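Local coordinates for fibronectin type III domain-containing protein (Simiduia agarivorans, PDB 6P2K) that is an ancestral glycoside hydrolase family 74 enzyme built on seven-bladed beta-propellers, probably cleaving beta-glucan chains such as xyloglucan, at residues G319-G324 and T356-S361; W345-W350 and N367-Q372; N686-T691 and L714-F719. All coordinates share one frame; numbering follows the deposited sequence.

Contact 1 of 3, residues G319-G324 and T356-S361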
loop_
_atom_site.group_PDB
_atom_site.type_symbol
_atom_site.label_atom_id
_atom_site.label_comp_id
_atom_site.label_asym_id
_atom_site.label_seq_id
_atom_site.Cartn_x
_atom_site.Cartn_y
_atom_site.Cartn_z
ATOM N N GLY B 319 -18.074 -20.016 -19.330
ATOM C CA GLY B 319 -17.023 -20.766 -18.684
ATOM C C GLY B 319 -16.944 -22.226 -19.074
ATOM O O GLY B 319 -15.986 -22.901 -18.683
ATOM N N SER B 320 -17.909 -22.736 -19.836
ATOM C CA SER B 320 -17.939 -24.157 -20.159
ATOM C C SER B 320 -17.086 -24.519 -21.371
ATOM O O SER B 320 -16.986 -25.706 -21.701
ATOM C CB SER B 320 -19.383 -24.616 -20.387
ATOM O OG SER B 320 -19.924 -24.051 -21.566
ATOM N N TRP B 321 -16.480 -23.542 -22.043
ATOM C CA TRP B 321 -15.555 -23.835 -23.129
ATOM C C TRP B 321 -14.460 -22.778 -23.154
ATOM O O TRP B 321 -14.661 -21.644 -22.714
ATOM C CB TRP B 321 -16.266 -23.917 -24.492
ATOM C CG TRP B 321 -17.244 -22.815 -24.774
ATOM C CD1 TRP B 321 -18.521 -22.710 -24.303
ATOM C CD2 TRP B 321 -17.033 -21.670 -25.612
ATOM N NE1 TRP B 321 -19.114 -21.568 -24.787
ATOM C CE2 TRP B 321 -18.222 -20.911 -25.591
ATOM C CE3 TRP B 321 -15.953 -21.212 -26.373
ATOM C CZ2 TRP B 321 -18.362 -19.720 -26.304
ATOM C CZ3 TRP B 321 -16.093 -20.032 -27.080
ATOM C CH2 TRP B 321 -17.288 -19.298 -27.039
ATOM N N ASP B 322 -13.294 -23.167 -23.663
ATOM C CA ASP B 322 -12.130 -22.287 -23.713
ATOM C C ASP B 322 -12.291 -21.309 -24.871
ATOM O O ASP B 322 -12.171 -21.689 -26.041
ATOM C CB ASP B 322 -10.851 -23.107 -23.858
ATOM C CG ASP B 322 -9.607 -22.239 -24.013
ATOM O OD1 ASP B 322 -9.640 -21.053 -23.615
ATOM O OD2 ASP B 322 -8.590 -22.749 -24.540
ATOM N N ILE B 323 -12.550 -20.040 -24.551
ATOM C CA ILE B 323 -12.710 -19.033 -25.592
ATOM C C ILE B 323 -11.384 -18.632 -26.219
ATOM O O ILE B 323 -11.374 -17.928 -27.237
ATOM C CB ILE B 323 -13.462 -17.810 -25.024
ATOM C CG1 ILE B 323 -14.079 -16.987 -26.160
ATOM C CG2 ILE B 323 -12.541 -16.964 -24.146
ATOM C CD1 ILE B 323 -15.232 -16.102 -25.729
ATOM N N GLY B 324 -10.262 -19.084 -25.659
ATOM C CA GLY B 324 -8.980 -18.725 -26.238
ATOM C C GLY B 324 -8.672 -17.249 -26.039
ATOM O O GLY B 324 -9.238 -16.573 -25.176
ATOM N N THR B 356 -11.813 -18.142 -35.739
ATOM C CA THR B 356 -11.222 -19.231 -34.975
ATOM C C THR B 356 -11.631 -20.575 -35.570
ATOM O O THR B 356 -12.345 -20.648 -36.574
ATOM C CB THR B 356 -11.643 -19.137 -33.502
ATOM O OG1 THR B 356 -13.075 -19.142 -33.415
ATOM C CG2 THR B 356 -11.118 -17.846 -32.886
ATOM N N MET B 357 -11.159 -21.650 -34.940
ATOM C CA MET B 357 -11.548 -23.009 -35.290
ATOM C C MET B 357 -11.891 -23.751 -34.008
ATOM O O MET B 357 -11.103 -23.749 -33.057
ATOM C CB MET B 357 -10.436 -23.743 -36.052
ATOM C CG MET B 357 -9.993 -23.057 -37.337
ATOM S SD MET B 357 -8.705 -21.824 -37.063
ATOM C CE MET B 357 -7.291 -22.879 -36.752
ATOM N N TYR B 358 -13.062 -24.383 -33.987
ATOM C CA TYR B 358 -13.561 -25.058 -32.799
ATOM C C TYR B 358 -14.125 -26.415 -33.181
ATOM O O TYR B 358 -14.762 -26.556 -34.229
ATOM C CB TYR B 358 -14.644 -24.225 -32.101
ATOM C CG TYR B 358 -14.096 -23.214 -31.120
ATOM C CD1 TYR B 358 -13.677 -21.962 -31.545
ATOM C CD2 TYR B 358 -13.999 -23.514 -29.768
ATOM C CE1 TYR B 358 -13.172 -21.033 -30.648
ATOM C CE2 TYR B 358 -13.501 -22.595 -28.866
ATOM C CZ TYR B 358 -13.090 -21.359 -29.314
ATOM O OH TYR B 358 -12.592 -20.447 -28.422
ATOM N N TYR B 359 -13.892 -27.409 -32.326
ATOM C CA TYR B 359 -14.429 -28.746 -32.523
ATOM C C TYR B 359 -15.207 -29.172 -31.289
ATOM O O TYR B 359 -14.762 -28.961 -30.155
ATOM C CB TYR B 359 -13.322 -29.768 -32.810
ATOM C CG TYR B 359 -13.836 -31.184 -32.930
ATOM C CD1 TYR B 359 -14.398 -31.640 -34.114
ATOM C CD2 TYR B 359 -13.767 -32.061 -31.857
ATOM C CE1 TYR B 359 -14.871 -32.933 -34.228
ATOM C CE2 TYR B 359 -14.241 -33.354 -31.960
ATOM C CZ TYR B 359 -14.790 -33.783 -33.146
ATOM O OH TYR B 359 -15.259 -35.070 -33.253
ATOM N N ALA B 360 -16.366 -29.779 -31.514
ATOM C CA ALA B 360 -17.215 -30.279 -30.444
ATOM C C ALA B 360 -17.296 -31.793 -30.537
ATOM O O ALA B 360 -17.597 -32.336 -31.604
ATOM C CB ALA B 360 -18.619 -29.676 -30.525
ATOM N N SER B 361 -17.014 -32.472 -29.432
ATOM C CA SER B 361 -17.299 -33.894 -29.346
ATOM C C SER B 361 -18.702 -34.089 -28.783
ATOM O O SER B 361 -19.249 -33.220 -28.101
ATOM C CB SER B 361 -16.264 -34.616 -28.480
ATOM O OG SER B 361 -16.079 -33.951 -27.243
#
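Y358 meets the loop 319-324 in two ways, with its hydroxyl on backbone oxygens and its ring on W321. The tight part is polar: Y358 OH donates to D322 O at 2.7 Å, arriving in the carbonyl plane on a lone pair, while I323 O lies only 3.0 Å from Y358 OH and accepts a hydrogen bond from Y375. Beside this, the two rings form an offset edge-to-face pair with planes at 89°, the edge of W321 turned toward the tyrosine face and W321 CE3 coming to 3.8 Å from Y358 CE2. W321 reaches there with CG between its own N and carbonyl carbon (chi1 46°). A phenylalanine in place of Y358 would probably leave D322 O without its hydroxyl donor and the ring less firmly anchored to the loop.

I323 takes part through its backbone O rather than its side chain, whose CB stays 4.4 Å from Y358 OH. The loose side is at partly exposed S320, which packs instead on H475 of the second subunit. D322 OD1 accepts from G324 N, an Asx turn, and also binds Y393. This is an inter-blade connection of a beta-propeller, a loop leaving strand 304-314 and lying over the third strand of the following blade.

Contact 2 of 3, residues W345-W350 and N367-Q372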
loop_
_atom_site.group_PDB
_atom_site.type_symbol
_atom_site.label_atom_id
_atom_site.label_comp_id
_atom_site.label_asym_id
_atom_site.label_seq_id
_atom_site.Cartn_x
_atom_site.Cartn_y
_atom_site.Cartn_z
ATOM N N TRP B 345 -14.157 -41.748 -38.027
ATOM C CA TRP B 345 -14.516 -40.525 -37.325
ATOM C C TRP B 345 -15.542 -40.819 -36.242
ATOM O O TRP B 345 -16.437 -41.648 -36.421
ATOM C CB TRP B 345 -15.093 -39.499 -38.301
ATOM C CG TRP B 345 -14.081 -38.705 -39.070
ATOM C CD1 TRP B 345 -13.632 -38.957 -40.334
ATOM C CD2 TRP B 345 -13.413 -37.511 -38.638
ATOM N NE1 TRP B 345 -12.717 -38.002 -40.711
ATOM C CE2 TRP B 345 -12.566 -37.102 -39.689
ATOM C CE3 TRP B 345 -13.443 -36.753 -37.462
ATOM C CZ2 TRP B 345 -11.755 -35.968 -39.599
ATOM C CZ3 TRP B 345 -12.639 -35.626 -37.375
ATOM C CH2 TRP B 345 -11.806 -35.247 -38.437
ATOM N N ALA B 346 -15.403 -40.141 -35.107
ATOM C CA ALA B 346 -16.494 -40.089 -34.148
ATOM C C ALA B 346 -17.454 -38.967 -34.536
ATOM O O ALA B 346 -17.168 -38.150 -35.416
ATOM C CB ALA B 346 -15.960 -39.887 -32.730
ATOM N N ARG B 347 -18.614 -38.933 -33.886
ATOM C CA ARG B 347 -19.583 -37.882 -34.167
ATOM C C ARG B 347 -19.143 -36.580 -33.513
ATOM O O ARG B 347 -18.880 -36.537 -32.307
ATOM C CB ARG B 347 -20.979 -38.268 -33.681
ATOM C CG ARG B 347 -22.053 -37.309 -34.178
ATOM C CD ARG B 347 -23.448 -37.684 -33.702
ATOM N NE ARG B 347 -24.468 -36.860 -34.351
ATOM C CZ ARG B 347 -25.002 -35.764 -33.817
ATOM N NH1 ARG B 347 -24.618 -35.355 -32.615
ATOM N NH2 ARG B 347 -25.921 -35.076 -34.484
ATOM N N GLY B 348 -19.062 -35.521 -34.312
ATOM C CA GLY B 348 -18.659 -34.225 -33.805
ATOM C C GLY B 348 -19.082 -33.124 -34.751
ATOM O O GLY B 348 -19.688 -33.370 -35.796
ATOM N N VAL B 349 -18.750 -31.892 -34.366
ATOM C CA VAL B 349 -19.091 -30.703 -35.139
ATOM C C VAL B 349 -17.862 -29.810 -35.225
ATOM O O VAL B 349 -17.210 -29.542 -34.209
ATOM C CB VAL B 349 -20.272 -29.928 -34.517
ATOM C CG1 VAL B 349 -20.476 -28.602 -35.235
ATOM C CG2 VAL B 349 -21.550 -30.761 -34.558
ATOM N N TRP B 350 -17.546 -29.355 -36.436
ATOM C CA TRP B 350 -16.516 -28.351 -36.668
ATOM C C TRP B 350 -17.189 -27.012 -36.944
ATOM O O TRP B 350 -18.082 -26.935 -37.795
ATOM C CB TRP B 350 -15.629 -28.746 -37.851
ATOM C CG TRP B 350 -14.425 -29.550 -37.473
ATOM C CD1 TRP B 350 -14.248 -30.895 -37.644
ATOM C CD2 TRP B 350 -13.226 -29.062 -36.861
ATOM N NE1 TRP B 350 -13.013 -31.271 -37.175
ATOM C CE2 TRP B 350 -12.366 -30.164 -36.688
ATOM C CE3 TRP B 350 -12.799 -27.798 -36.436
ATOM C CZ2 TRP B 350 -11.103 -30.041 -36.112
ATOM C CZ3 TRP B 350 -11.543 -27.679 -35.864
ATOM C CH2 TRP B 350 -10.711 -28.793 -35.707
ATOM N N ASN B 367 -26.567 -36.516 -25.306
ATOM C CA ASN B 367 -26.839 -35.441 -26.274
ATOM C C ASN B 367 -26.204 -34.120 -25.839
ATOM O O ASN B 367 -26.778 -33.041 -26.011
ATOM C CB ASN B 367 -28.333 -35.257 -26.537
ATOM C CG ASN B 367 -28.596 -34.544 -27.858
ATOM O OD1 ASN B 367 -27.912 -34.797 -28.852
ATOM N ND2 ASN B 367 -29.576 -33.650 -27.872
ATOM N N SER B 368 -24.999 -34.207 -25.292
ATOM C CA SER B 368 -24.231 -33.041 -24.896
ATOM C C SER B 368 -23.024 -32.886 -25.810
ATOM O O SER B 368 -22.480 -33.868 -26.329
ATOM C CB SER B 368 -23.777 -33.145 -23.437
ATOM O OG SER B 368 -22.783 -34.144 -23.269
ATOM N N TYR B 369 -22.619 -31.637 -26.005
ATOM C CA TYR B 369 -21.475 -31.291 -26.830
ATOM C C TYR B 369 -20.403 -30.655 -25.959
ATOM O O TYR B 369 -20.707 -29.872 -25.055
ATOM C CB TYR B 369 -21.881 -30.340 -27.960
ATOM C CG TYR B 369 -22.772 -30.985 -28.996
ATOM C CD1 TYR B 369 -24.148 -31.027 -28.828
ATOM C CD2 TYR B 369 -22.234 -31.563 -30.138
ATOM C CE1 TYR B 369 -24.965 -31.621 -29.771
ATOM C CE2 TYR B 369 -23.042 -32.159 -31.088
ATOM C CZ TYR B 369 -24.408 -32.186 -30.900
ATOM O OH TYR B 369 -25.221 -32.777 -31.840
ATOM N N SER B 370 -19.149 -31.003 -26.230
ATOM C CA SER B 370 -18.002 -30.501 -25.479
ATOM C C SER B 370 -17.100 -29.752 -26.456
ATOM O O SER B 370 -16.396 -30.368 -27.261
ATOM C CB SER B 370 -17.264 -31.645 -24.788
ATOM O OG SER B 370 -16.239 -31.150 -23.945
ATOM N N TRP B 371 -17.124 -28.425 -26.382
ATOM C CA TRP B 371 -16.426 -27.600 -27.355
ATOM C C TRP B 371 -14.954 -27.457 -26.995
ATOM O O TRP B 371 -14.602 -27.235 -25.834
ATOM C CB TRP B 371 -17.098 -26.230 -27.453
ATOM C CG TRP B 371 -18.418 -26.340 -28.139
ATOM C CD1 TRP B 371 -19.641 -26.497 -27.552
ATOM C CD2 TRP B 371 -18.644 -26.353 -29.550
ATOM N NE1 TRP B 371 -20.617 -26.591 -28.515
ATOM C CE2 TRP B 371 -20.031 -26.505 -29.751
ATOM C CE3 TRP B 371 -17.809 -26.243 -30.666
ATOM C CZ2 TRP B 371 -20.601 -26.547 -31.019
ATOM C CZ3 TRP B 371 -18.377 -26.283 -31.926
ATOM C CH2 TRP B 371 -19.759 -26.436 -32.092
ATOM N N GLN B 372 -14.097 -27.587 -28.007
ATOM C CA GLN B 372 -12.650 -27.608 -27.835
ATOM C C GLN B 372 -12.016 -26.517 -28.686
ATOM O O GLN B 372 -12.357 -26.362 -29.863
ATOM C CB GLN B 372 -12.072 -28.977 -28.212
ATOM C CG GLN B 372 -12.703 -30.149 -27.471
ATOM C CD GLN B 372 -12.287 -31.506 -28.032
ATOM O OE1 GLN B 372 -11.223 -31.642 -28.642
ATOM N NE2 GLN B 372 -13.128 -32.517 -27.820
#
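Within one four-stranded antiparallel blade of a beta-propeller, R347 and V349 reach Y369 and W371 across an intervening strand. Strand 348-351 is second in the sheet, strand 368-373 is fourth, and 358-363 runs between them, so backbone hydrogen bonds join each to the middle strand and side chains alone span the gap over one face.

Hydrophobic contact comes from the two branches of V349. CG1, anti to the backbone N (chi1 172°), is directed at the far rim of the indole, with V349 CG1 3.9 Å from W371 CH2. The other branch leans on the tyrosine ring, V349 CG2 lying 4.0 Å from Y369 CE2. The indole itself is fixed by NE1, which donates to I313 O, and by stacking on W314.

The polar end lies just before the strand. R347 stretches out, extended from CG to NE, and its NH1 donates to Y369 OH at 2.8 Å with an N-H...O angle of 158°. The hydroxyl sits at the edge of the guanidinium group and near its plane, whereas the tyrosine ring is inclined to that plane by 51°.

Two acids from the preceding blade region complete the network: D271 takes NE in a salt bridge, and E294 binds both NH2 of R347 and the hydroxyl of Y369. The guanidinium thus has two carboxylate partners, which probably offset its charge, and the shared glutamate would be expected to polarise the tyrosine hydroxyl, tying this blade edge to its neighbour through charge as well as packing.

Contact 3 of 3, residues N686-T691 and L714-F719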
loop_
_atom_site.group_PDB
_atom_site.type_symbol
_atom_site.label_atom_id
_atom_site.label_comp_id
_atom_site.label_asym_id
_atom_site.label_seq_id
_atom_site.Cartn_x
_atom_site.Cartn_y
_atom_site.Cartn_z
ATOM N N ASN B 686 0.622 -10.810 -65.301
ATOM C CA ASN B 686 0.330 -9.658 -66.146
ATOM C C ASN B 686 -0.446 -8.575 -65.409
ATOM O O ASN B 686 -0.498 -7.437 -65.888
ATOM C CB ASN B 686 -0.451 -10.111 -67.376
ATOM C CG ASN B 686 -1.588 -11.038 -67.021
ATOM O OD1 ASN B 686 -1.394 -12.246 -66.880
ATOM N ND2 ASN B 686 -2.780 -10.480 -66.861
ATOM N N ARG B 687 -1.054 -8.899 -64.267
ATOM C CA ARG B 687 -1.742 -7.903 -63.455
ATOM C C ARG B 687 -0.888 -7.346 -62.326
ATOM O O ARG B 687 -1.251 -6.315 -61.750
ATOM C CB ARG B 687 -3.017 -8.490 -62.835
ATOM C CG ARG B 687 -3.712 -9.561 -63.647
ATOM C CD ARG B 687 -5.131 -9.729 -63.141
ATOM N NE ARG B 687 -5.866 -10.768 -63.851
ATOM C CZ ARG B 687 -7.150 -10.676 -64.180
ATOM N NH1 ARG B 687 -7.838 -9.584 -63.868
ATOM N NH2 ARG B 687 -7.745 -11.668 -64.827
ATOM N N PHE B 688 0.223 -8.000 -61.995
ATOM C CA PHE B 688 0.986 -7.628 -60.813
ATOM C C PHE B 688 1.600 -6.245 -60.973
ATOM O O PHE B 688 2.257 -5.956 -61.975
ATOM C CB PHE B 688 2.085 -8.651 -60.537
ATOM C CG PHE B 688 2.924 -8.321 -59.333
ATOM C CD1 PHE B 688 2.444 -8.551 -58.055
ATOM C CD2 PHE B 688 4.188 -7.772 -59.479
ATOM C CE1 PHE B 688 3.212 -8.245 -56.943
ATOM C CE2 PHE B 688 4.958 -7.462 -58.375
ATOM C CZ PHE B 688 4.470 -7.700 -57.105
ATOM N N LYS B 689 1.386 -5.394 -59.974
ATOM C CA LYS B 689 2.011 -4.083 -59.898
ATOM C C LYS B 689 3.063 -4.100 -58.798
ATOM O O LYS B 689 2.835 -4.651 -57.716
ATOM C CB LYS B 689 0.970 -2.991 -59.630
ATOM C CG LYS B 689 -0.206 -3.024 -60.602
ATOM C CD LYS B 689 -1.200 -1.906 -60.325
ATOM C CE LYS B 689 -1.896 -2.094 -58.984
ATOM N NZ LYS B 689 -2.827 -3.257 -59.001
ATOM N N PHE B 690 4.224 -3.510 -59.083
ATOM C CA PHE B 690 5.334 -3.500 -58.131
ATOM C C PHE B 690 5.115 -2.368 -57.134
ATOM O O PHE B 690 5.727 -1.299 -57.201
ATOM C CB PHE B 690 6.666 -3.369 -58.856
ATOM C CG PHE B 690 7.190 -4.669 -59.391
ATOM C CD1 PHE B 690 6.786 -5.136 -60.630
ATOM C CD2 PHE B 690 8.077 -5.430 -58.648
ATOM C CE1 PHE B 690 7.262 -6.337 -61.126
ATOM C CE2 PHE B 690 8.558 -6.632 -59.137
ATOM C CZ PHE B 690 8.148 -7.087 -60.377
ATOM N N THR B 691 4.207 -2.619 -56.189
ATOM C CA THR B 691 3.964 -1.697 -55.088
ATOM C C THR B 691 4.292 -2.380 -53.766
ATOM O O THR B 691 5.014 -3.383 -53.740
ATOM C CB THR B 691 2.509 -1.214 -55.082
ATOM O OG1 THR B 691 1.628 -2.343 -55.039
ATOM C CG2 THR B 691 2.211 -0.407 -56.329
ATOM N N LEU B 714 -0.689 -10.617 -53.805
ATOM C CA LEU B 714 0.471 -11.257 -54.405
ATOM C C LEU B 714 1.736 -10.607 -53.867
ATOM O O LEU B 714 1.894 -9.384 -53.945
ATOM C CB LEU B 714 0.424 -11.156 -55.930
ATOM C CG LEU B 714 -0.776 -11.850 -56.578
ATOM C CD1 LEU B 714 -0.892 -11.476 -58.047
ATOM C CD2 LEU B 714 -0.661 -13.359 -56.413
ATOM N N GLY B 715 2.623 -11.424 -53.308
ATOM C CA GLY B 715 3.909 -10.941 -52.847
ATOM C C GLY B 715 5.031 -11.418 -53.742
ATOM O O GLY B 715 5.224 -12.627 -53.908
ATOM N N TYR B 716 5.773 -10.483 -54.340
ATOM C CA TYR B 716 6.859 -10.883 -55.228
ATOM C C TYR B 716 8.028 -11.457 -54.439
ATOM O O TYR B 716 8.555 -12.522 -54.778
ATOM C CB TYR B 716 7.323 -9.703 -56.085
ATOM C CG TYR B 716 8.185 -10.160 -57.235
ATOM C CD1 TYR B 716 9.539 -10.417 -57.056
ATOM C CD2 TYR B 716 7.638 -10.375 -58.492
ATOM C CE1 TYR B 716 10.326 -10.863 -58.102
ATOM C CE2 TYR B 716 8.420 -10.818 -59.545
ATOM C CZ TYR B 716 9.762 -11.060 -59.343
ATOM O OH TYR B 716 10.544 -11.501 -60.385
ATOM N N GLY B 717 8.453 -10.759 -53.391
ATOM C CA GLY B 717 9.586 -11.216 -52.613
ATOM C C GLY B 717 10.104 -10.192 -51.628
ATOM O O GLY B 717 9.770 -9.005 -51.710
ATOM N N VAL B 718 10.918 -10.650 -50.681
ATOM C CA VAL B 718 11.553 -9.801 -49.680
ATOM C C VAL B 718 13.022 -9.673 -50.047
ATOM O O VAL B 718 13.682 -10.676 -50.345
ATOM C CB VAL B 718 11.387 -10.379 -48.264
ATOM C CG1 VAL B 718 11.878 -9.382 -47.216
ATOM C CG2 VAL B 718 9.934 -10.760 -48.022
ATOM N N PHE B 719 13.533 -8.445 -50.034
ATOM C CA PHE B 719 14.887 -8.171 -50.498
ATOM C C PHE B 719 15.675 -7.428 -49.432
ATOM O O PHE B 719 15.178 -6.480 -48.819
ATOM C CB PHE B 719 14.866 -7.370 -51.803
ATOM C CG PHE B 719 14.123 -8.058 -52.910
ATOM C CD1 PHE B 719 12.755 -7.871 -53.069
ATOM C CD2 PHE B 719 14.786 -8.917 -53.778
ATOM C CE1 PHE B 719 12.068 -8.514 -54.081
ATOM C CE2 PHE B 719 14.107 -9.560 -54.794
ATOM C CZ PHE B 719 12.745 -9.360 -54.948
#
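F688, F690 and Y716 form an aromatic cluster in which three rings meet without any regular stack, joining the loop that follows helix 681-684 to the third strand of a four-stranded propeller blade. F688 stands with CG anti to its backbone N (chi1 179°), which carries the ring toward strand 714-723. There it crosses the side chain of Y716 at about a right angle, the ring planes inclined by 39°, and its far end is the closest part, F688 CZ lying 3.6 Å from Y716 CB. One edge of the same ring faces the strand backbone, with L714 O near the ring plane at 3.5 Å from F688 CE1, while CD1 packs against L714 CB.

F690 comes in over a face of Y716. F690 CZ is 3.8 Å from Y716 CD2, and the overlap is toward the rim rather than the middle, with the planes at 44°. On its own ring it receives F688, whose CE2 stands above the centre of the F690 face, so the two phenylalanines of the loop pack on each other as well as on the strand. M670 of helix 666-672 touches both F690 and Y716, and Y707 of the adjoining strand turns edge-to-face with F690. The polar end of Y716 is satisfied by R673 O. F690 itself sits at the centre of an inverse gamma turn, closed by a weak bond of 2.9 Å from T691 N to K689 O.

Contacts 1 and 2 meet on one blade. Their centres lie 11 Å apart, their segments alternate along the chain, and all three strands 348-351, 358-363 and 368-373 belong to the same antiparallel sheet. Strand 358-363, which contact 1 uses, is the strand contact 2 spans, and backbone pairs such as Y359 with Q372 and A360 with V349 join them directly. Contact 3 comes later in the chain, in another sheet on the opposite side of the chain's centre, about 38 and 43 Å away between centres. In this beta-propeller part of a longer protein, side chains thus tie a loop to a blade, or two non-adjacent strands within a blade.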